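Local coordinates for enolase (alpha proteobacterium BAL199, PDB 3UGV), which probably catalyses removal of a proton next to a substrate carboxylate, with magnesium stabilising the enolate intermediate, as in related enolase-superfamily enzymes, at residues T188-L193 and L346-W351; N162-W167 and K182-G187; A98-A103 and Y108-K113. All blocks are in the same frame, centred on the assembly; numbering follows the deposited sequence.

In the fold
Interaction 3 comes first along the chain, within the N-terminal domain; interaction 2 follows, and interaction 1 starts right after it, at T188, and closes late in the barrel domain. Interactions 1 and 2 are neighbours, their centres about 5 Å apart, joined through strand 157-162, which pairs with strand 346-348 and whose residue N162 makes backbone hydrogen bonds with G192. The bonds W348 O to S163 N and S350 N to N164 OD1 tie them directly. Interaction 3 lies on the opposite side of the chain's centre, its centre about 35 Å from that of interaction 1 and about 39 Å from that of interaction 2. The first two thus lie together in the barrel, around strand 157-162, while the third is local to the other domain.

Interaction 1 (T188-L193 and L346-W351); sequences TGFKGL and LEWQSW
F190 and W348 bring two buried aromatic rings together in the (beta/alpha)-barrel of the enolase superfamily, where strand 157-162 runs between strands 346-348 and 192-196; F190 lies two residues before strand 192-196 and W348 at the end of strand 346-348. The indole can be followed outward from its CB. With CG anti to the backbone N (chi1 -180°), the ring is carried off the strand toward F190. Already at CG the phenyl tip is near, F190 CZ lying 4.2 Å from W348 CG. CD2 comes closer, 3.7 Å from the same CZ, and CE3 makes the shortest approach, 3.5 Å from F190 CZ. Further along the six-membered ring, CZ3 sits 4.0 Å from F190 CE2. The contact is therefore made by the CZ/CE2 corner of the phenyl ring, and the planes meet obliquely at 37°, so this is neither a parallel stack nor a T-shaped pair. Both rings touch N162 of strand 157-162 and L362 of strand 361-363. Measured along the normal, F190 CZ stands 3.4 Å above the indole plane, offset toward its rim, while the backbone N of S350 lies on the opposite side, 4.2 Å from that plane.

Interaction 2 (N162-W167 and K182-G187); sequences NSNGLW and KAEGQG
The amides of N162 and N164 converge on one carboxylate oxygen, OE1 of E184, and these two bonds to a shared oxygen are the tight part of the contact. N162 ND2 donates to E184 OE1 over 2.9 Å in an almost straight bond, with an N-H...O angle of 170°. It meets the anti lone pair, and the amide and carboxylate planes are nearly coplanar. N164 ND2 also lies 2.9 Å from E184 OE1, but its bond is more bent, at 151°, and it arrives on the syn side, somewhat out of the carboxylate plane. E184 reaches both because its CG stands beside the backbone N, anti to the carbonyl carbon (chi1 -80°), and the chain beyond is extended. N162 is fixed at its other end too: its OD1 accepts from N164 N at 2.8 Å, an Asx turn that sets the two donors side by side, and its ND2 also donates to L181 O.

The other side is looser. At the C-terminal end of helix 171-183 the chain makes a type I turn from A183 to Q186, closed by Q186 N to A183 O at 3.1 Å, and A183, Q186 and G187 are exposed. E184 OE2, for its part, has R44 as a long, weak ion-pair partner.

Two N-H donors on OE1 would stabilise a negative charge there and probably favour the ionised carboxylate, and the loop after strand 157-162 is tied to the end of the helix that follows it.

Interaction 3 (A98-A103 and Y108-K113); sequences AGQPLA and YDKTRK
Q100 bends at chi2 (132°), away from a staggered value, while K110 has its CG beside the backbone N (chi1 -60°) and runs fully extended from there, so that the two side chains approach from opposite directions. They span two successive helices and the loop that joins them in the N-terminal domain of the mandelate racemase/muconate lactonizing enzyme family: Q100 belongs to the loop after helix 83-97, and K110 lies on helix 104-114. K110 NZ donates to Q100 OE1 at 3.3 Å. That length, and a C=O...N angle of 107° with the donor tilted from the carbonyl plane, mark a side-on and rather long bond at the surface.

The loop turns sharply before the helix starts. L102 is the centre of an inverse gamma turn, in which A103 N and P101 O are 2.9 Å apart in a weak bond, and A103 then takes the N-cap position. P101 and A103 also pack on T154 of the second subunit, so the loop contributes to the subunit interface.

Along the helix itself, K113 NZ and D109 OD1 form a salt bridge of 3.6 Å one turn apart. The K110 stem touches M96 of helix 83-97. K110 meets more than the amide oxygen: its CD lies 3.7 Å from Q100 OE1, and its NZ is 3.5 Å from the methylene CG of Q100.

Interaction 1 (T188-L193 and L346-W351)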
loop_
_atom_site.group_PDB
_atom_site.type_symbol
_atom_site.label_atom_id
_atom_site.label_comp_id
_atom_site.label_asym_id
_atom_site.label_seq_id
_atom_site.Cartn_x
_atom_site.Cartn_y
_atom_site.Cartn_z
ATOM N N THR F 188 16.967 -29.161 -36.134
ATOM C CA THR F 188 17.034 -27.731 -36.419
ATOM C C THR F 188 17.755 -26.940 -35.318
ATOM O O THR F 188 17.894 -25.726 -35.420
ATOM C CB THR F 188 15.640 -27.135 -36.701
ATOM O OG1 THR F 188 14.772 -27.398 -35.594
ATOM C CG2 THR F 188 15.031 -27.752 -37.975
ATOM N N GLY F 189 18.194 -27.628 -34.265
ATOM C CA GLY F 189 19.035 -27.019 -33.244
ATOM C C GLY F 189 18.283 -26.464 -32.045
ATOM O O GLY F 189 17.052 -26.306 -32.096
ATOM N N PHE F 190 19.010 -26.183 -30.960
ATOM C CA PHE F 190 18.402 -25.491 -29.820
ATOM C C PHE F 190 17.805 -24.161 -30.255
ATOM O O PHE F 190 18.364 -23.475 -31.114
ATOM C CB PHE F 190 19.421 -25.231 -28.717
ATOM C CG PHE F 190 19.696 -26.422 -27.855
ATOM C CD1 PHE F 190 18.732 -26.886 -26.976
ATOM C CD2 PHE F 190 20.924 -27.068 -27.906
ATOM C CE1 PHE F 190 18.979 -27.983 -26.164
ATOM C CE2 PHE F 190 21.180 -28.159 -27.087
ATOM C CZ PHE F 190 20.202 -28.619 -26.218
ATOM N N LYS F 191 16.681 -23.789 -29.656
ATOM C CA LYS F 191 16.036 -22.522 -29.987
ATOM C C LYS F 191 16.460 -21.417 -29.024
ATOM O O LYS F 191 16.023 -20.268 -29.151
ATOM C CB LYS F 191 14.520 -22.674 -29.983
ATOM C CG LYS F 191 13.971 -23.745 -30.928
ATOM C CD LYS F 191 12.477 -23.992 -30.596
ATOM C CE LYS F 191 11.710 -24.753 -31.682
ATOM N NZ LYS F 191 12.121 -26.174 -31.866
ATOM N N GLY F 192 17.307 -21.766 -28.058
ATOM C CA GLY F 192 17.808 -20.784 -27.114
ATOM C C GLY F 192 19.151 -21.210 -26.553
ATOM O O GLY F 192 19.446 -22.394 -26.457
ATOM N N LEU F 193 19.968 -20.230 -26.193
ATOM C CA LEU F 193 21.312 -20.464 -25.673
ATOM C C LEU F 193 21.429 -19.600 -24.428
ATOM O O LEU F 193 20.927 -18.483 -24.423
ATOM C CB LEU F 193 22.357 -19.993 -26.697
ATOM C CG LEU F 193 22.367 -20.690 -28.057
ATOM C CD1 LEU F 193 23.356 -20.025 -28.986
ATOM C CD2 LEU F 193 22.726 -22.159 -27.887
ATOM N N LEU F 346 13.388 -25.454 -20.235
ATOM C CA LEU F 346 14.234 -26.395 -19.513
ATOM C C LEU F 346 15.704 -26.046 -19.732
ATOM O O LEU F 346 16.156 -25.949 -20.870
ATOM C CB LEU F 346 13.975 -27.817 -20.002
ATOM C CG LEU F 346 14.813 -28.846 -19.243
ATOM C CD1 LEU F 346 13.947 -29.936 -18.659
ATOM C CD2 LEU F 346 15.900 -29.420 -20.118
ATOM N N GLU F 347 16.457 -25.847 -18.658
ATOM C CA GLU F 347 17.876 -25.580 -18.827
ATOM C C GLU F 347 18.602 -26.884 -19.100
ATOM O O GLU F 347 18.512 -27.814 -18.303
ATOM C CB GLU F 347 18.477 -24.923 -17.587
ATOM C CG GLU F 347 19.943 -24.555 -17.772
ATOM C CD GLU F 347 20.569 -23.987 -16.513
ATOM O OE1 GLU F 347 21.070 -22.835 -16.545
ATOM O OE2 GLU F 347 20.557 -24.697 -15.486
ATOM N N TRP F 348 19.332 -26.954 -20.213
ATOM C CA TRP F 348 20.045 -28.179 -20.546
ATOM C C TRP F 348 21.548 -27.990 -20.535
ATOM O O TRP F 348 22.064 -26.993 -21.038
ATOM C CB TRP F 348 19.586 -28.745 -21.896
ATOM C CG TRP F 348 20.280 -30.037 -22.310
ATOM C CD1 TRP F 348 19.864 -31.316 -22.040
ATOM C CD2 TRP F 348 21.502 -30.168 -23.061
ATOM N NE1 TRP F 348 20.747 -32.227 -22.580
ATOM C CE2 TRP F 348 21.759 -31.551 -23.210
ATOM C CE3 TRP F 348 22.400 -29.255 -23.624
ATOM C CZ2 TRP F 348 22.878 -32.037 -23.892
ATOM C CZ3 TRP F 348 23.511 -29.744 -24.311
ATOM C CH2 TRP F 348 23.741 -31.119 -24.431
ATOM N N GLN F 349 22.242 -28.965 -19.955
ATOM C CA GLN F 349 23.699 -29.035 -20.007
ATOM C C GLN F 349 24.080 -30.508 -19.936
ATOM O O GLN F 349 23.285 -31.328 -19.484
ATOM C CB GLN F 349 24.334 -28.242 -18.861
ATOM C CG GLN F 349 24.204 -28.902 -17.496
ATOM C CD GLN F 349 22.817 -28.774 -16.895
ATOM O OE1 GLN F 349 22.109 -27.778 -17.107
ATOM N NE2 GLN F 349 22.417 -29.785 -16.135
ATOM N N SER F 350 25.272 -30.858 -20.404
ATOM C CA SER F 350 25.697 -32.261 -20.390
ATOM C C SER F 350 26.842 -32.529 -19.402
ATOM O O SER F 350 27.588 -33.500 -19.532
ATOM C CB SER F 350 26.057 -32.740 -21.803
ATOM O OG SER F 350 27.005 -31.884 -22.407
ATOM N N TRP F 351 26.958 -31.662 -18.408
ATOM C CA TRP F 351 28.005 -31.761 -17.406
ATOM C C TRP F 351 27.972 -33.081 -16.651
ATOM O O TRP F 351 29.020 -33.593 -16.258
ATOM C CB TRP F 351 27.906 -30.582 -16.441
ATOM C CG TRP F 351 28.008 -29.251 -17.145
ATOM C CD1 TRP F 351 28.361 -29.036 -18.451
ATOM C CD2 TRP F 351 27.732 -27.966 -16.588
ATOM N NE1 TRP F 351 28.333 -27.695 -18.734
ATOM C CE2 TRP F 351 27.951 -27.014 -17.608
ATOM C CE3 TRP F 351 27.333 -27.522 -15.325
ATOM C CZ2 TRP F 351 27.781 -25.650 -17.403
ATOM C CZ3 TRP F 351 27.162 -26.163 -15.124
ATOM C CH2 TRP F 351 27.384 -25.244 -16.156
#

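Interaction 2 (N162-W167 and K182-G187)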
loop_
_atom_site.group_PDB
_atom_site.type_symbol
_atom_site.label_atom_id
_atom_site.label_comp_id
_atom_site.label_asym_id
_atom_site.label_seq_id
_atom_site.Cartn_x
_atom_site.Cartn_y
_atom_site.Cartn_z
ATOM N N ASN F 162 20.366 -24.325 -24.358
ATOM C CA ASN F 162 21.662 -24.918 -24.092
ATOM C C ASN F 162 22.515 -24.034 -23.176
ATOM O O ASN F 162 22.986 -22.969 -23.592
ATOM C CB ASN F 162 22.378 -25.179 -25.434
ATOM C CG ASN F 162 23.625 -26.039 -25.286
ATOM O OD1 ASN F 162 24.232 -26.121 -24.210
ATOM N ND2 ASN F 162 24.022 -26.679 -26.377
ATOM N N SER F 163 22.732 -24.467 -21.936
ATOM C CA SER F 163 23.625 -23.715 -21.061
ATOM C C SER F 163 25.032 -24.297 -20.906
ATOM O O SER F 163 25.737 -23.963 -19.954
ATOM C CB SER F 163 22.982 -23.414 -19.691
ATOM O OG SER F 163 22.773 -24.581 -18.931
ATOM N N ASN F 164 25.455 -25.134 -21.851
ATOM C CA ASN F 164 26.782 -25.749 -21.751
ATOM C C ASN F 164 27.961 -24.771 -21.657
ATOM O O ASN F 164 28.992 -25.109 -21.075
ATOM C CB ASN F 164 27.037 -26.693 -22.915
ATOM C CG ASN F 164 26.705 -28.136 -22.590
ATOM O OD1 ASN F 164 26.553 -28.522 -21.424
ATOM N ND2 ASN F 164 26.609 -28.952 -23.634
ATOM N N GLY F 165 27.829 -23.579 -22.236
ATOM C CA GLY F 165 28.967 -22.670 -22.314
ATOM C C GLY F 165 28.668 -21.195 -22.537
ATOM O O GLY F 165 27.852 -20.606 -21.840
ATOM N N LEU F 166 29.340 -20.595 -23.516
ATOM C CA LEU F 166 29.276 -19.150 -23.724
ATOM C C LEU F 166 29.679 -18.405 -22.447
ATOM O O LEU F 166 28.992 -17.468 -22.001
ATOM C CB LEU F 166 27.889 -18.715 -24.209
ATOM C CG LEU F 166 27.362 -19.509 -25.415
ATOM C CD1 LEU F 166 26.060 -18.920 -25.940
ATOM C CD2 LEU F 166 28.413 -19.539 -26.521
ATOM N N TRP F 167 30.799 -18.839 -21.869
ATOM C CA TRP F 167 31.366 -18.200 -20.682
ATOM C C TRP F 167 32.103 -16.933 -21.101
ATOM O O TRP F 167 31.968 -16.505 -22.243
ATOM C CB TRP F 167 32.272 -19.169 -19.915
ATOM C CG TRP F 167 31.481 -20.227 -19.220
ATOM C CD1 TRP F 167 31.360 -21.541 -19.578
ATOM C CD2 TRP F 167 30.656 -20.047 -18.068
ATOM N NE1 TRP F 167 30.516 -22.189 -18.708
ATOM C CE2 TRP F 167 30.074 -21.291 -17.772
ATOM C CE3 TRP F 167 30.362 -18.951 -17.250
ATOM C CZ2 TRP F 167 29.222 -21.472 -16.687
ATOM C CZ3 TRP F 167 29.513 -19.128 -16.187
ATOM C CH2 TRP F 167 28.949 -20.380 -15.914
ATOM N N LYS F 182 24.375 -24.615 -30.445
ATOM C CA LYS F 182 23.084 -24.708 -31.133
ATOM C C LYS F 182 22.903 -26.087 -31.739
ATOM O O LYS F 182 21.866 -26.714 -31.557
ATOM C CB LYS F 182 22.946 -23.652 -32.228
ATOM C CG LYS F 182 21.542 -23.553 -32.819
ATOM C CD LYS F 182 21.441 -22.351 -33.749
ATOM C CE LYS F 182 20.152 -22.340 -34.575
ATOM N NZ LYS F 182 18.914 -22.401 -33.741
ATOM N N ALA F 183 23.930 -26.540 -32.459
ATOM C CA ALA F 183 23.910 -27.820 -33.170
ATOM C C ALA F 183 23.785 -29.020 -32.245
ATOM O O ALA F 183 23.314 -30.079 -32.668
ATOM C CB ALA F 183 25.154 -27.969 -34.048
ATOM N N GLU F 184 24.214 -28.862 -30.991
ATOM C CA GLU F 184 24.053 -29.922 -30.014
ATOM C C GLU F 184 22.585 -30.267 -29.828
ATOM O O GLU F 184 22.263 -31.348 -29.360
ATOM C CB GLU F 184 24.675 -29.542 -28.677
ATOM C CG GLU F 184 26.181 -29.727 -28.616
ATOM C CD GLU F 184 26.736 -29.513 -27.210
ATOM O OE1 GLU F 184 26.268 -28.576 -26.521
ATOM O OE2 GLU F 184 27.630 -30.288 -26.792
ATOM N N GLY F 185 21.694 -29.351 -30.197
ATOM C CA GLY F 185 20.268 -29.576 -30.020
ATOM C C GLY F 185 19.690 -30.652 -30.928
ATOM O O GLY F 185 18.583 -31.150 -30.683
ATOM N N GLN F 186 20.447 -31.011 -31.969
ATOM C CA GLN F 186 19.996 -31.953 -33.010
ATOM C C GLN F 186 18.949 -31.335 -33.927
ATOM O O GLN F 186 18.234 -30.412 -33.540
ATOM C CB GLN F 186 19.469 -33.274 -32.423
ATOM C CG GLN F 186 20.493 -34.063 -31.612
ATOM C CD GLN F 186 21.772 -34.345 -32.396
ATOM O OE1 GLN F 186 21.770 -35.111 -33.363
ATOM N NE2 GLN F 186 22.869 -33.713 -31.987
ATOM N N GLY F 187 18.870 -31.845 -35.150
ATOM C CA GLY F 187 17.862 -31.401 -36.082
ATOM C C GLY F 187 18.014 -29.933 -36.396
ATOM O O GLY F 187 19.063 -29.491 -36.877
#

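Interaction 3 (A98-A103 and Y108-K113)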
loop_
_atom_site.group_PDB
_atom_site.type_symbol
_atom_site.label_atom_id
_atom_site.label_comp_id
_atom_site.label_asym_id
_atom_site.label_seq_id
_atom_site.Cartn_x
_atom_site.Cartn_y
_atom_site.Cartn_z
ATOM N N ALA F 98 16.058 -45.568 8.306
ATOM C CA ALA F 98 15.982 -47.030 8.245
ATOM C C ALA F 98 14.712 -47.577 8.891
ATOM O O ALA F 98 14.367 -47.205 10.012
ATOM C CB ALA F 98 17.198 -47.650 8.899
ATOM N N GLY F 99 14.021 -48.460 8.176
ATOM C CA GLY F 99 12.853 -49.130 8.716
ATOM C C GLY F 99 11.555 -48.404 8.428
ATOM O O GLY F 99 10.466 -48.943 8.633
ATOM N N GLN F 100 11.670 -47.180 7.934
ATOM C CA GLN F 100 10.498 -46.334 7.742
ATOM C C GLN F 100 9.895 -46.455 6.355
ATOM O O GLN F 100 10.568 -46.840 5.404
ATOM C CB GLN F 100 10.834 -44.879 8.058
ATOM C CG GLN F 100 10.202 -44.408 9.351
ATOM C CD GLN F 100 11.184 -43.689 10.251
ATOM O OE1 GLN F 100 11.173 -42.458 10.343
ATOM N NE2 GLN F 100 12.038 -44.455 10.926
ATOM N N PRO F 101 8.606 -46.134 6.236
ATOM C CA PRO F 101 7.971 -46.242 4.921
ATOM C C PRO F 101 8.705 -45.372 3.905
ATOM O O PRO F 101 9.162 -44.284 4.238
ATOM C CB PRO F 101 6.552 -45.725 5.175
ATOM C CG PRO F 101 6.323 -45.971 6.655
ATOM C CD PRO F 101 7.665 -45.723 7.293
ATOM N N LEU F 102 8.853 -45.871 2.685
ATOM C CA LEU F 102 9.473 -45.108 1.616
ATOM C C LEU F 102 8.405 -44.189 1.030
ATOM O O LEU F 102 7.854 -44.464 -0.038
ATOM C CB LEU F 102 10.018 -46.055 0.547
ATOM C CG LEU F 102 11.127 -45.607 -0.407
ATOM C CD1 LEU F 102 10.569 -44.761 -1.520
ATOM C CD2 LEU F 102 12.244 -44.890 0.341
ATOM N N ALA F 103 8.108 -43.108 1.751
ATOM C CA ALA F 103 7.061 -42.163 1.372
ATOM C C ALA F 103 7.622 -40.747 1.302
ATOM O O ALA F 103 7.897 -40.144 2.337
ATOM C CB ALA F 103 5.920 -42.225 2.368
ATOM N N TYR F 108 10.232 -35.974 3.458
ATOM C CA TYR F 108 10.616 -34.581 3.257
ATOM C C TYR F 108 10.368 -33.817 4.556
ATOM O O TYR F 108 11.205 -33.034 4.990
ATOM C CB TYR F 108 9.820 -33.982 2.091
ATOM C CG TYR F 108 10.100 -32.523 1.751
ATOM C CD1 TYR F 108 11.338 -32.121 1.256
ATOM C CD2 TYR F 108 9.107 -31.558 1.881
ATOM C CE1 TYR F 108 11.586 -30.791 0.928
ATOM C CE2 TYR F 108 9.345 -30.228 1.556
ATOM C CZ TYR F 108 10.585 -29.849 1.081
ATOM O OH TYR F 108 10.819 -28.522 0.757
ATOM N N ASP F 109 9.234 -34.071 5.201
ATOM C CA ASP F 109 8.964 -33.435 6.485
ATOM C C ASP F 109 9.937 -33.879 7.588
ATOM O O ASP F 109 10.476 -33.039 8.307
ATOM C CB ASP F 109 7.521 -33.657 6.917
ATOM C CG ASP F 109 7.257 -33.150 8.322
ATOM O OD1 ASP F 109 7.070 -31.919 8.473
ATOM O OD2 ASP F 109 7.239 -33.978 9.268
ATOM N N LYS F 110 10.170 -35.187 7.707
ATOM C CA LYS F 110 11.080 -35.731 8.729
ATOM C C LYS F 110 12.543 -35.289 8.570
ATOM O O LYS F 110 13.208 -34.998 9.559
ATOM C CB LYS F 110 11.015 -37.266 8.773
ATOM C CG LYS F 110 9.630 -37.848 9.091
ATOM C CD LYS F 110 9.624 -39.377 8.971
ATOM C CE LYS F 110 8.249 -39.954 9.278
ATOM N NZ LYS F 110 8.263 -41.446 9.283
ATOM N N THR F 111 13.045 -35.257 7.337
ATOM C CA THR F 111 14.412 -34.800 7.092
ATOM C C THR F 111 14.615 -33.313 7.416
ATOM O O THR F 111 15.619 -32.938 8.029
ATOM C CB THR F 111 14.878 -35.088 5.650
ATOM O OG1 THR F 111 14.055 -34.375 4.714
ATOM C CG2 THR F 111 14.805 -36.577 5.357
ATOM N N ARG F 112 13.666 -32.472 7.012
ATOM C CA ARG F 112 13.735 -31.042 7.309
ATOM C C ARG F 112 13.580 -30.725 8.797
ATOM O O ARG F 112 14.232 -29.810 9.307
ATOM C CB ARG F 112 12.715 -30.259 6.488
ATOM C CG ARG F 112 13.030 -30.242 4.998
ATOM C CD ARG F 112 12.115 -29.285 4.244
ATOM N NE ARG F 112 12.735 -27.983 4.016
ATOM C CZ ARG F 112 12.046 -26.855 3.876
ATOM N NH1 ARG F 112 10.721 -26.881 3.956
ATOM N NH2 ARG F 112 12.677 -25.704 3.666
ATOM N N LYS F 113 12.724 -31.471 9.495
ATOM C CA LYS F 113 12.592 -31.301 10.945
ATOM C C LYS F 113 13.886 -31.650 11.679
ATOM O O LYS F 113 14.247 -30.986 12.646
ATOM C CB LYS F 113 11.455 -32.152 11.519
ATOM C CG LYS F 113 10.049 -31.604 11.311
ATOM C CD LYS F 113 9.029 -32.457 12.089
ATOM C CE LYS F 113 7.583 -32.222 11.637
ATOM N NZ LYS F 113 7.097 -30.826 11.852
#